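Long-range contacts in putative endo-1,4-beta-xylanase (Bacteroides thetaiotaomicron VPI-5482, PDB 5MSX), which probably hydrolyses arabinofuranosidic bonds in plant pectin, as a calcium-binding family 43 glycoside hydrolase: residues C[152-157]-C[198-203]; C[223-228]-C[258-263]; C[334-339]-C[350-355]; C[21-26]-C[360-365]. One frame throughout, in Å; residues are numbered along the deposited sequence.

Interaction 1 of 4, residues C[152-157]-C[198-203]; sequences GIDAEI and YSEGPI
D154 and G201 bring their CA atoms within 5.5 Å where 152-157 and 198-203 pass each other, the touching parts differing by only 28° in end-to-end direction. The direct bond between them runs from G201 N to D154 OD2 (2.9 Å), reaching the anti side of the carboxylate slightly out of its plane. That same OD2 rests against the aliphatic part of E200, 3.3 Å from E200 CB. The two acids cross obliquely, their carboxylates turned 51° apart and not bonded to each other. E200 is the predicted proton donor, and D154 the acid predicted to tune and orient it, a placement consistent with those roles. Y198 OH donates to E200 OE1 from above the carboxylate plane (2.8 Å), while the I153 CD1 methyl comes to 3.5 Å from that oxygen. Farther along, the P202 ring lays its CG 3.5 Å from D154 O, and one water donates to both D154 O and P202 O. The E156 chain, bent at chi2 (77°), runs beside P202 O and brings OE2 close to I203 CA; this oxygen is held by F204 N. In the five-bladed propeller expected of this family, the segments lead into strands 156-159 and 203-207, each at one margin of a four-stranded sheet, with strand 165-169 packing on E156 and strand 210-217 on P202 and I203.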
# COMPACT_ATOMS: atom_id res chain seq x y z
N GLY C 152 -25.31 2.00 3.90
CA GLY C 152 -25.06 2.00 2.45
C GLY C 152 -24.74 0.59 2.03
O GLY C 152 -24.27 -0.20 2.84
N ILE C 153 -25.02 0.25 0.78
CA ILE C 153 -24.80 -1.10 0.29
C ILE C 153 -24.18 -1.11 -1.12
O ILE C 153 -24.14 -0.08 -1.80
CB ILE C 153 -26.14 -1.87 0.19
CG1 ILE C 153 -27.06 -1.19 -0.83
CG2 ILE C 153 -26.82 -1.93 1.56
CD1 ILE C 153 -28.35 -1.93 -1.08
N ASP C 154 -23.78 -2.31 -1.56
CA ASP C 154 -23.41 -2.57 -2.95
C ASP C 154 -22.15 -1.84 -3.38
O ASP C 154 -22.20 -1.05 -4.32
CB ASP C 154 -24.57 -2.20 -3.92
CG ASP C 154 -25.81 -3.06 -3.72
OD1 ASP C 154 -25.78 -3.98 -2.89
OD2 ASP C 154 -26.80 -2.84 -4.48
N ALA C 155 -21.03 -2.09 -2.71
CA ALA C 155 -19.77 -1.40 -3.04
C ALA C 155 -19.22 -1.84 -4.39
O ALA C 155 -19.28 -3.01 -4.75
CB ALA C 155 -18.71 -1.61 -1.99
N GLU C 156 -18.66 -0.87 -5.10
CA GLU C 156 -17.96 -1.08 -6.38
C GLU C 156 -16.66 -0.23 -6.34
O GLU C 156 -16.71 0.97 -6.04
CB GLU C 156 -18.89 -0.61 -7.50
CG GLU C 156 -18.32 -0.48 -8.90
CD GLU C 156 -18.14 -1.81 -9.62
OE1 GLU C 156 -18.18 -2.86 -8.91
OE2 GLU C 156 -17.95 -1.78 -10.88
N ILE C 157 -15.52 -0.87 -6.63
CA ILE C 157 -14.20 -0.22 -6.54
C ILE C 157 -13.63 0.10 -7.92
O ILE C 157 -13.75 -0.70 -8.85
CB ILE C 157 -13.23 -1.10 -5.75
CG1 ILE C 157 -13.84 -1.51 -4.40
CG2 ILE C 157 -11.88 -0.42 -5.50
CD1 ILE C 157 -14.03 -0.39 -3.39
N TYR C 198 -34.94 5.39 -6.76
CA TYR C 198 -34.04 4.55 -5.99
C TYR C 198 -33.09 3.72 -6.88
O TYR C 198 -33.54 2.99 -7.78
CB TYR C 198 -34.81 3.60 -5.07
CG TYR C 198 -33.89 2.67 -4.34
CD1 TYR C 198 -33.02 3.15 -3.38
CD2 TYR C 198 -33.82 1.31 -4.67
CE1 TYR C 198 -32.12 2.31 -2.73
CE2 TYR C 198 -32.92 0.46 -4.03
CZ TYR C 198 -32.09 0.96 -3.05
OH TYR C 198 -31.22 0.11 -2.43
N SER C 199 -31.79 3.78 -6.57
CA SER C 199 -30.77 3.08 -7.34
C SER C 199 -29.78 2.33 -6.48
O SER C 199 -29.40 2.77 -5.36
CB SER C 199 -30.00 4.09 -8.20
OG SER C 199 -28.89 3.45 -8.84
N GLU C 200 -29.34 1.19 -7.00
CA GLU C 200 -28.33 0.37 -6.32
C GLU C 200 -27.42 -0.31 -7.34
O GLU C 200 -27.39 0.10 -8.49
CB GLU C 200 -29.02 -0.61 -5.37
CG GLU C 200 -29.88 -1.68 -6.01
CD GLU C 200 -30.72 -2.49 -4.99
OE1 GLU C 200 -30.61 -2.23 -3.77
OE2 GLU C 200 -31.48 -3.40 -5.40
N GLY C 201 -26.65 -1.30 -6.92
CA GLY C 201 -25.82 -2.07 -7.84
C GLY C 201 -24.96 -1.29 -8.83
O GLY C 201 -24.91 -1.64 -10.00
N PRO C 202 -24.26 -0.26 -8.36
CA PRO C 202 -23.40 0.49 -9.32
C PRO C 202 -22.33 -0.39 -9.99
O PRO C 202 -21.81 -1.29 -9.39
CB PRO C 202 -22.75 1.57 -8.45
CG PRO C 202 -22.88 1.08 -7.04
CD PRO C 202 -24.13 0.26 -6.98
N ILE C 203 -22.08 -0.12 -11.25
CA ILE C 203 -21.01 -0.70 -12.02
C ILE C 203 -20.25 0.47 -12.57
O ILE C 203 -20.87 1.39 -13.06
CB ILE C 203 -21.56 -1.56 -13.21
CG1 ILE C 203 -22.33 -2.78 -12.66
CG2 ILE C 203 -20.45 -1.93 -14.23
CD1 ILE C 203 -23.14 -3.52 -13.75
O HOH W 1 -22.26 -2.75 -6.91

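Interaction 2 of 4, residues C[223-228]-C[258-263]; sequences YQYAYV and PGHGCV. With CA (calcium ion), chain S.
Beside the calcium site of the catalytic domain, Y223 and Y225 pack against the backbone of 258-261 and flank the chain that carries the metal-binding H260. G259 lies over one face of the Y223 ring, its CA 3.8 Å from the centroid and 17° off the normal, a CH-pi contact. Glycine at this position permits the close approach to the ring. Y225 presents its edge instead: G259 O lies in the ring plane, 3.4 Å from Y225 CE2. Its hydroxyl accepts from G261 N at 3.1 Å and is also hydrogen-bonded to G201 O. A phenylalanine in place of Y225 would probably leave both G261 N and G201 O without their mate and free the corner at H260 to shift. Strand 224-230 belongs to one propeller blade and strand 261-264 to another sheet, so the contact spans the seam between them, with the chain turning sharply at H260. The imidazole, with CG anti to the backbone N (chi1 -171°), points alongside Y223 and meets calcium in its plane through H260 NE2 at 2.7 Å. The remaining ligands are waters, among them the one joining D154 O to P202 O. Two others donate to G261 O, the shorter bond being 2.8 Å from water 3, which makes that carbonyl a second-shell support. Y223 OH reaches E200 OE2 in a weak hydrogen bond.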
# COMPACT_ATOMS: atom_id res chain seq x y z
N TYR C 223 -36.65 -4.14 -12.62
CA TYR C 223 -35.20 -3.83 -12.61
C TYR C 223 -34.72 -3.44 -14.02
O TYR C 223 -35.07 -4.11 -15.01
CB TYR C 223 -34.43 -5.05 -12.15
CG TYR C 223 -33.64 -4.98 -10.86
CD1 TYR C 223 -32.95 -3.81 -10.49
CD2 TYR C 223 -33.48 -6.11 -10.07
CE1 TYR C 223 -32.17 -3.77 -9.34
CE2 TYR C 223 -32.67 -6.08 -8.92
CZ TYR C 223 -32.02 -4.90 -8.58
OH TYR C 223 -31.22 -4.82 -7.48
N GLN C 224 -34.01 -2.32 -14.11
CA GLN C 224 -33.32 -1.89 -15.32
C GLN C 224 -31.94 -1.34 -14.94
O GLN C 224 -31.70 -0.91 -13.79
CB GLN C 224 -34.08 -0.79 -16.03
CG GLN C 224 -35.51 -1.14 -16.41
CD GLN C 224 -36.27 0.06 -16.97
OE1 GLN C 224 -36.46 1.03 -16.29
NE2 GLN C 224 -36.68 -0.02 -18.20
N TYR C 225 -31.02 -1.38 -15.90
CA TYR C 225 -29.78 -0.61 -15.79
C TYR C 225 -29.87 0.57 -16.74
O TYR C 225 -30.28 0.44 -17.91
CB TYR C 225 -28.53 -1.46 -16.09
CG TYR C 225 -27.82 -2.03 -14.90
CD1 TYR C 225 -27.02 -1.23 -14.09
CD2 TYR C 225 -27.94 -3.39 -14.55
CE1 TYR C 225 -26.34 -1.75 -12.99
CE2 TYR C 225 -27.27 -3.92 -13.44
CZ TYR C 225 -26.46 -3.08 -12.66
OH TYR C 225 -25.78 -3.56 -11.55
N ALA C 226 -29.47 1.72 -16.21
CA ALA C 226 -29.25 2.94 -16.98
C ALA C 226 -27.80 3.36 -16.79
O ALA C 226 -27.07 2.74 -16.00
CB ALA C 226 -30.20 4.02 -16.51
N TYR C 227 -27.36 4.38 -17.53
CA TYR C 227 -25.98 4.84 -17.39
C TYR C 227 -25.78 6.29 -17.82
O TYR C 227 -26.65 6.88 -18.45
CB TYR C 227 -24.98 3.93 -18.14
CG TYR C 227 -24.84 4.25 -19.59
CD1 TYR C 227 -25.88 4.01 -20.48
CD2 TYR C 227 -23.67 4.82 -20.10
CE1 TYR C 227 -25.77 4.29 -21.83
CE2 TYR C 227 -23.56 5.12 -21.45
CZ TYR C 227 -24.61 4.84 -22.31
OH TYR C 227 -24.51 5.11 -23.67
N VAL C 228 -24.66 6.82 -17.36
CA VAL C 228 -24.09 8.10 -17.75
C VAL C 228 -22.58 7.93 -18.02
O VAL C 228 -21.97 6.91 -17.65
CB VAL C 228 -24.32 9.20 -16.67
CG1 VAL C 228 -25.79 9.48 -16.52
CG2 VAL C 228 -23.72 8.83 -15.31
N PRO C 258 -33.69 -7.53 -15.53
CA PRO C 258 -32.24 -7.69 -15.66
C PRO C 258 -31.46 -6.68 -14.84
O PRO C 258 -31.03 -5.62 -15.34
CB PRO C 258 -31.99 -7.51 -17.16
CG PRO C 258 -33.05 -6.60 -17.59
CD PRO C 258 -34.27 -7.03 -16.79
N GLY C 259 -31.26 -7.03 -13.57
CA GLY C 259 -30.62 -6.13 -12.61
C GLY C 259 -29.22 -6.48 -12.12
O GLY C 259 -28.43 -7.08 -12.81
N HIS C 260 -28.98 -6.07 -10.88
CA HIS C 260 -27.67 -5.98 -10.29
C HIS C 260 -26.73 -7.11 -10.75
O HIS C 260 -26.97 -8.31 -10.45
CB HIS C 260 -27.83 -5.99 -8.78
CG HIS C 260 -26.59 -5.69 -8.02
ND1 HIS C 260 -26.63 -5.36 -6.68
CD2 HIS C 260 -25.28 -5.71 -8.36
CE1 HIS C 260 -25.40 -5.19 -6.23
NE2 HIS C 260 -24.56 -5.37 -7.24
N GLY C 261 -25.71 -6.70 -11.52
CA GLY C 261 -24.62 -7.57 -11.93
C GLY C 261 -23.32 -6.83 -12.08
O GLY C 261 -22.95 -6.05 -11.20
N CYS C 262 -22.59 -7.08 -13.17
CA CYS C 262 -21.30 -6.43 -13.37
C CYS C 262 -21.00 -6.34 -14.85
O CYS C 262 -21.75 -6.89 -15.68
CB CYS C 262 -20.17 -7.18 -12.67
SG CYS C 262 -19.91 -8.82 -13.39
N VAL C 263 -19.92 -5.63 -15.15
CA VAL C 263 -19.25 -5.62 -16.45
C VAL C 263 -17.82 -6.13 -16.30
O VAL C 263 -17.13 -5.83 -15.32
CB VAL C 263 -19.28 -4.21 -17.13
CG1 VAL C 263 -18.40 -4.13 -18.38
CG2 VAL C 263 -20.72 -3.86 -17.50
CA CA S . -21.89 -4.97 -7.25
O HOH W 2 -21.22 -6.59 -8.79
O HOH W 3 -22.32 -4.06 -9.37
O HOH W 4 -19.58 -4.27 -7.14
O HOH W 5 -21.45 -4.68 -4.74
O HOH W 6 -22.00 -7.15 -6.06

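Interaction 3 of 4, residues C[334-339]-C[350-355]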
# COMPACT_ATOMS: atom_id res chain seq x y z
N GLU C 334 -41.01 -33.46 -7.85
CA GLU C 334 -41.80 -32.42 -7.25
C GLU C 334 -42.83 -31.89 -8.25
O GLU C 334 -42.57 -31.79 -9.45
CB GLU C 334 -40.92 -31.26 -6.71
CG GLU C 334 -41.66 -30.23 -5.85
CD GLU C 334 -42.46 -30.88 -4.70
OE1 GLU C 334 -41.94 -30.95 -3.57
OE2 GLU C 334 -43.62 -31.34 -4.92
N VAL C 335 -44.00 -31.54 -7.73
CA VAL C 335 -45.08 -30.93 -8.52
C VAL C 335 -44.64 -29.55 -9.10
O VAL C 335 -43.85 -28.86 -8.45
CB VAL C 335 -46.35 -30.81 -7.63
CG1 VAL C 335 -46.18 -29.78 -6.51
CG2 VAL C 335 -47.59 -30.50 -8.45
N PRO C 336 -45.14 -29.15 -10.29
CA PRO C 336 -44.72 -27.87 -10.87
C PRO C 336 -44.97 -26.66 -9.97
O PRO C 336 -45.94 -26.64 -9.18
CB PRO C 336 -45.56 -27.74 -12.14
CG PRO C 336 -45.94 -29.14 -12.49
CD PRO C 336 -46.07 -29.86 -11.20
N LEU C 337 -44.08 -25.68 -10.07
CA LEU C 337 -44.15 -24.44 -9.27
C LEU C 337 -44.73 -23.39 -10.17
O LEU C 337 -44.15 -23.07 -11.21
CB LEU C 337 -42.74 -24.03 -8.83
CG LEU C 337 -42.52 -22.68 -8.13
CD1 LEU C 337 -43.29 -22.62 -6.82
CD2 LEU C 337 -41.03 -22.45 -7.89
N LYS C 338 -45.87 -22.85 -9.77
CA LYS C 338 -46.55 -21.80 -10.48
C LYS C 338 -46.04 -20.51 -9.82
O LYS C 338 -46.40 -20.22 -8.68
CB LYS C 338 -48.08 -21.96 -10.35
CG LYS C 338 -48.65 -23.25 -10.96
CD LYS C 338 -48.29 -23.32 -12.45
CE LYS C 338 -49.00 -24.36 -13.31
NZ LYS C 338 -48.94 -23.97 -14.77
N ILE C 339 -45.16 -19.78 -10.50
CA ILE C 339 -44.45 -18.67 -9.87
C ILE C 339 -45.34 -17.41 -9.85
O ILE C 339 -45.85 -16.96 -10.88
CB ILE C 339 -43.09 -18.41 -10.56
CG1 ILE C 339 -42.23 -19.69 -10.50
CG2 ILE C 339 -42.37 -17.24 -9.91
CD1 ILE C 339 -41.18 -19.76 -11.57
N THR C 350 -44.00 -21.10 -15.07
CA THR C 350 -44.08 -22.37 -14.37
C THR C 350 -42.74 -23.08 -14.49
O THR C 350 -42.15 -23.11 -15.57
CB THR C 350 -45.20 -23.24 -14.99
OG1 THR C 350 -46.45 -22.56 -14.81
CG2 THR C 350 -45.28 -24.60 -14.31
N GLU C 351 -42.24 -23.60 -13.37
CA GLU C 351 -41.04 -24.42 -13.35
C GLU C 351 -41.43 -25.88 -13.12
O GLU C 351 -42.19 -26.17 -12.19
CB GLU C 351 -40.09 -24.02 -12.23
CG GLU C 351 -38.75 -24.76 -12.34
CD GLU C 351 -37.71 -24.38 -11.28
OE1 GLU C 351 -38.01 -23.62 -10.33
OE2 GLU C 351 -36.54 -24.87 -11.41
N TYR C 352 -40.88 -26.77 -13.93
CA TYR C 352 -41.04 -28.20 -13.76
C TYR C 352 -39.75 -28.76 -13.20
O TYR C 352 -38.69 -28.11 -13.26
CB TYR C 352 -41.35 -28.87 -15.11
CG TYR C 352 -42.64 -28.39 -15.73
CD1 TYR C 352 -43.86 -28.97 -15.37
CD2 TYR C 352 -42.66 -27.35 -16.67
CE1 TYR C 352 -45.06 -28.52 -15.91
CE2 TYR C 352 -43.86 -26.89 -17.22
CZ TYR C 352 -45.05 -27.47 -16.83
OH TYR C 352 -46.25 -27.05 -17.36
N PHE C 353 -39.85 -29.99 -12.69
CA PHE C 353 -38.79 -30.58 -11.86
C PHE C 353 -38.42 -31.98 -12.31
O PHE C 353 -37.96 -32.78 -11.49
CB PHE C 353 -39.21 -30.54 -10.40
CG PHE C 353 -39.38 -29.15 -9.88
CD1 PHE C 353 -38.27 -28.29 -9.77
CD2 PHE C 353 -40.64 -28.65 -9.53
CE1 PHE C 353 -38.41 -26.99 -9.31
CE2 PHE C 353 -40.79 -27.33 -9.06
CZ PHE C 353 -39.66 -26.50 -8.96
N VAL C 354 -38.58 -32.25 -13.60
CA VAL C 354 -38.41 -33.58 -14.15
C VAL C 354 -36.95 -34.06 -14.16
O VAL C 354 -36.04 -33.23 -14.27
CB VAL C 354 -39.05 -33.74 -15.55
CG1 VAL C 354 -40.57 -33.49 -15.48
CG2 VAL C 354 -38.38 -32.88 -16.62
N PRO C 355 -36.71 -35.39 -14.03
CA PRO C 355 -35.35 -35.97 -14.00
C PRO C 355 -34.46 -35.62 -15.19
O PRO C 355 -33.26 -35.43 -15.02
CB PRO C 355 -35.63 -37.48 -13.98
CG PRO C 355 -37.00 -37.62 -13.42
CD PRO C 355 -37.74 -36.44 -14.00
O HOH W 7 -42.39 -31.04 -11.99
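L337 and E351 form the antiparallel hydrogen-bonded pair of a small two-stranded hairpin, and two backbone bonds join them. L337 N reaches E351 O at 2.9 Å, and E351 N returns an equally short bond to L337 O. Beyond the paired strands the buried F353 ring fills the angle between the chains, and the dense packing gathers round it: V335 O lies in its plane, 3.4 Å from F353 CD2, while L337 CB stands 3.8 Å from F353 CE2. E334 CB runs alongside the same ring. A water links E334 O to F353 N, bridging the backbones where they have spread too far for direct pairing. In contrast to buried F353 and E351, K338 is exposed to solvent, and P336, Y352 and T350 are partly so. P336 CG is set against the CD1-CE1 side of the phenol ring, 3.6 Å from Y352 CD1. K338, bent at chi2 (-58°), folds back across the strand to T350, a non-hydrogen-bonded pair, and places NZ 2.9 Å from T350 OG1. On the face shared by L337 and E351, the E351 carboxylate forms salt bridges with R281 and R366, from the family 43 and F5/8 type C parts of the chain respectively. The chemistry thus divides: backbone bonds set the register, the exposed lysine pairs with a neutral hydroxyl, and the buried charge of E351 is probably balanced by two arginines that tie the hairpin to both parts.

Interaction 4 of 4, residues C[21-26]-C[360-365]; sequences HNNPFG and DGANGS. With CA (calcium ion), chain T.
G26 O and the carboxamide of N23 are the main points at which the 21-26 loop meets 360-365. G364 N gives G26 O a weak hydrogen bond, 3.0 Å long and bent to 129°. N23 ND2 donates to the same carbonyl at 3.1 Å, so two N-H groups grip it. The carboxamide also lies against aliphatic carbon: N23 CG is 3.7 Å from S365 CB, and the A362 methyl sits near both N23 ND2 and G26 O. With CG anti to the backbone N (chi1 173°), N23 turns its OD1 back to F25 N, an Asx turn in which the donor stands well above the amide carbonyl plane. A leucine in place of N23 would probably leave F25 N and G26 O each short of a partner and set the 23-26 turn free to loosen. Glycine at 364 permits the close approach to F25 O and G26 O. Facing the type I turn 23-26 is another, 362-365, which forms part of the calcium site of the F5/8 type C domain. The metal is bound by D360 OD1 (2.4 Å), A362 O and both S365 O and S365 OG, with F357, W454 and E455 completing the shell. D360 OD1 accepts from A362 N at 3.2 Å in a second Asx turn. Farther out, F25 O bonds to Y289 OH, and N363 N to N27 OD1.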
# COMPACT_ATOMS: atom_id res chain seq x y z
N HIS C 21 -39.72 -30.96 -21.84
CA HIS C 21 -40.57 -30.12 -20.99
C HIS C 21 -39.93 -28.73 -21.04
O HIS C 21 -38.71 -28.63 -21.14
CB HIS C 21 -40.56 -30.58 -19.53
CG HIS C 21 -41.36 -31.81 -19.25
ND1 HIS C 21 -42.52 -31.79 -18.51
CD2 HIS C 21 -41.13 -33.11 -19.57
CE1 HIS C 21 -42.98 -33.03 -18.39
NE2 HIS C 21 -42.16 -33.84 -19.03
N ASN C 22 -40.73 -27.69 -20.95
CA ASN C 22 -40.22 -26.32 -21.08
C ASN C 22 -39.35 -25.91 -19.85
O ASN C 22 -39.69 -26.17 -18.67
CB ASN C 22 -41.38 -25.34 -21.32
CG ASN C 22 -40.91 -23.91 -21.61
OD1 ASN C 22 -40.32 -23.64 -22.64
ND2 ASN C 22 -41.17 -23.00 -20.68
N ASN C 23 -38.19 -25.33 -20.17
CA ASN C 23 -37.27 -24.70 -19.23
C ASN C 23 -37.24 -23.18 -19.45
O ASN C 23 -36.51 -22.69 -20.33
CB ASN C 23 -35.86 -25.24 -19.43
CG ASN C 23 -34.82 -24.49 -18.59
OD1 ASN C 23 -35.16 -23.89 -17.56
ND2 ASN C 23 -33.57 -24.57 -18.99
N PRO C 24 -38.02 -22.42 -18.64
CA PRO C 24 -38.06 -20.97 -18.89
C PRO C 24 -36.81 -20.20 -18.38
O PRO C 24 -36.72 -19.00 -18.62
CB PRO C 24 -39.35 -20.50 -18.17
CG PRO C 24 -39.79 -21.63 -17.29
CD PRO C 24 -38.97 -22.86 -17.60
N PHE C 25 -35.89 -20.88 -17.70
CA PHE C 25 -34.69 -20.27 -17.14
C PHE C 25 -33.40 -20.56 -17.90
O PHE C 25 -32.32 -20.09 -17.49
CB PHE C 25 -34.57 -20.68 -15.69
CG PHE C 25 -35.84 -20.48 -14.94
CD1 PHE C 25 -36.31 -19.20 -14.71
CD2 PHE C 25 -36.61 -21.56 -14.56
CE1 PHE C 25 -37.52 -19.00 -14.08
CE2 PHE C 25 -37.82 -21.36 -13.94
CZ PHE C 25 -38.27 -20.08 -13.68
N GLY C 26 -33.51 -21.29 -19.01
CA GLY C 26 -32.43 -21.44 -19.99
C GLY C 26 -31.11 -21.89 -19.39
O GLY C 26 -31.11 -22.76 -18.51
N ASP C 360 -29.67 -32.26 -18.89
CA ASP C 360 -29.92 -31.53 -20.13
C ASP C 360 -28.82 -30.55 -20.53
O ASP C 360 -28.88 -29.99 -21.62
CB ASP C 360 -31.29 -30.81 -20.09
CG ASP C 360 -31.42 -29.79 -18.94
OD1 ASP C 360 -30.52 -29.66 -18.05
OD2 ASP C 360 -32.49 -29.14 -18.86
N GLY C 361 -27.81 -30.33 -19.70
CA GLY C 361 -26.78 -29.31 -20.01
C GLY C 361 -27.22 -27.84 -19.80
O GLY C 361 -26.53 -26.93 -20.24
N ALA C 362 -28.34 -27.60 -19.12
CA ALA C 362 -28.77 -26.22 -18.79
C ALA C 362 -28.72 -25.98 -17.28
O ALA C 362 -29.32 -26.70 -16.50
CB ALA C 362 -30.17 -25.98 -19.32
N ASN C 363 -28.00 -24.95 -16.86
CA ASN C 363 -27.92 -24.58 -15.45
C ASN C 363 -29.17 -23.90 -14.90
O ASN C 363 -29.24 -23.70 -13.69
CB ASN C 363 -26.74 -23.66 -15.21
CG ASN C 363 -25.41 -24.37 -15.36
OD1 ASN C 363 -25.35 -25.56 -15.29
ND2 ASN C 363 -24.35 -23.61 -15.55
N GLY C 364 -30.12 -23.53 -15.76
CA GLY C 364 -31.40 -22.99 -15.33
C GLY C 364 -32.43 -24.03 -14.95
O GLY C 364 -33.44 -23.68 -14.36
N SER C 365 -32.19 -25.30 -15.28
CA SER C 365 -33.13 -26.36 -14.95
C SER C 365 -32.58 -27.38 -13.96
O SER C 365 -31.38 -27.66 -13.93
CB SER C 365 -33.54 -27.08 -16.21
OG SER C 365 -32.46 -27.75 -16.81
CA CA T . -30.32 -28.82 -15.79

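Interactions 1 and 2 are buried in the catalytic domain, centres 10 Å apart, and share the acid cluster and its calcium: two tyrosine hydroxyls of interaction 2 join it to interaction 1. Interactions 3 and 4, with centres 11 Å apart, are partly buried and lie by the F5/8 type C domain, where I339 and T350 touch F25 and P24. Nearest atoms of interactions 2 and 4 stay about 12 Å apart. The calciums differ too: mostly water-bound beside H260, but held by protein oxygens at 360-365. Carboxylates and ring packing dominate the first pair; strand pairing and turns the second. Closed by 21-26 with 360-365, one long loop contains the other three.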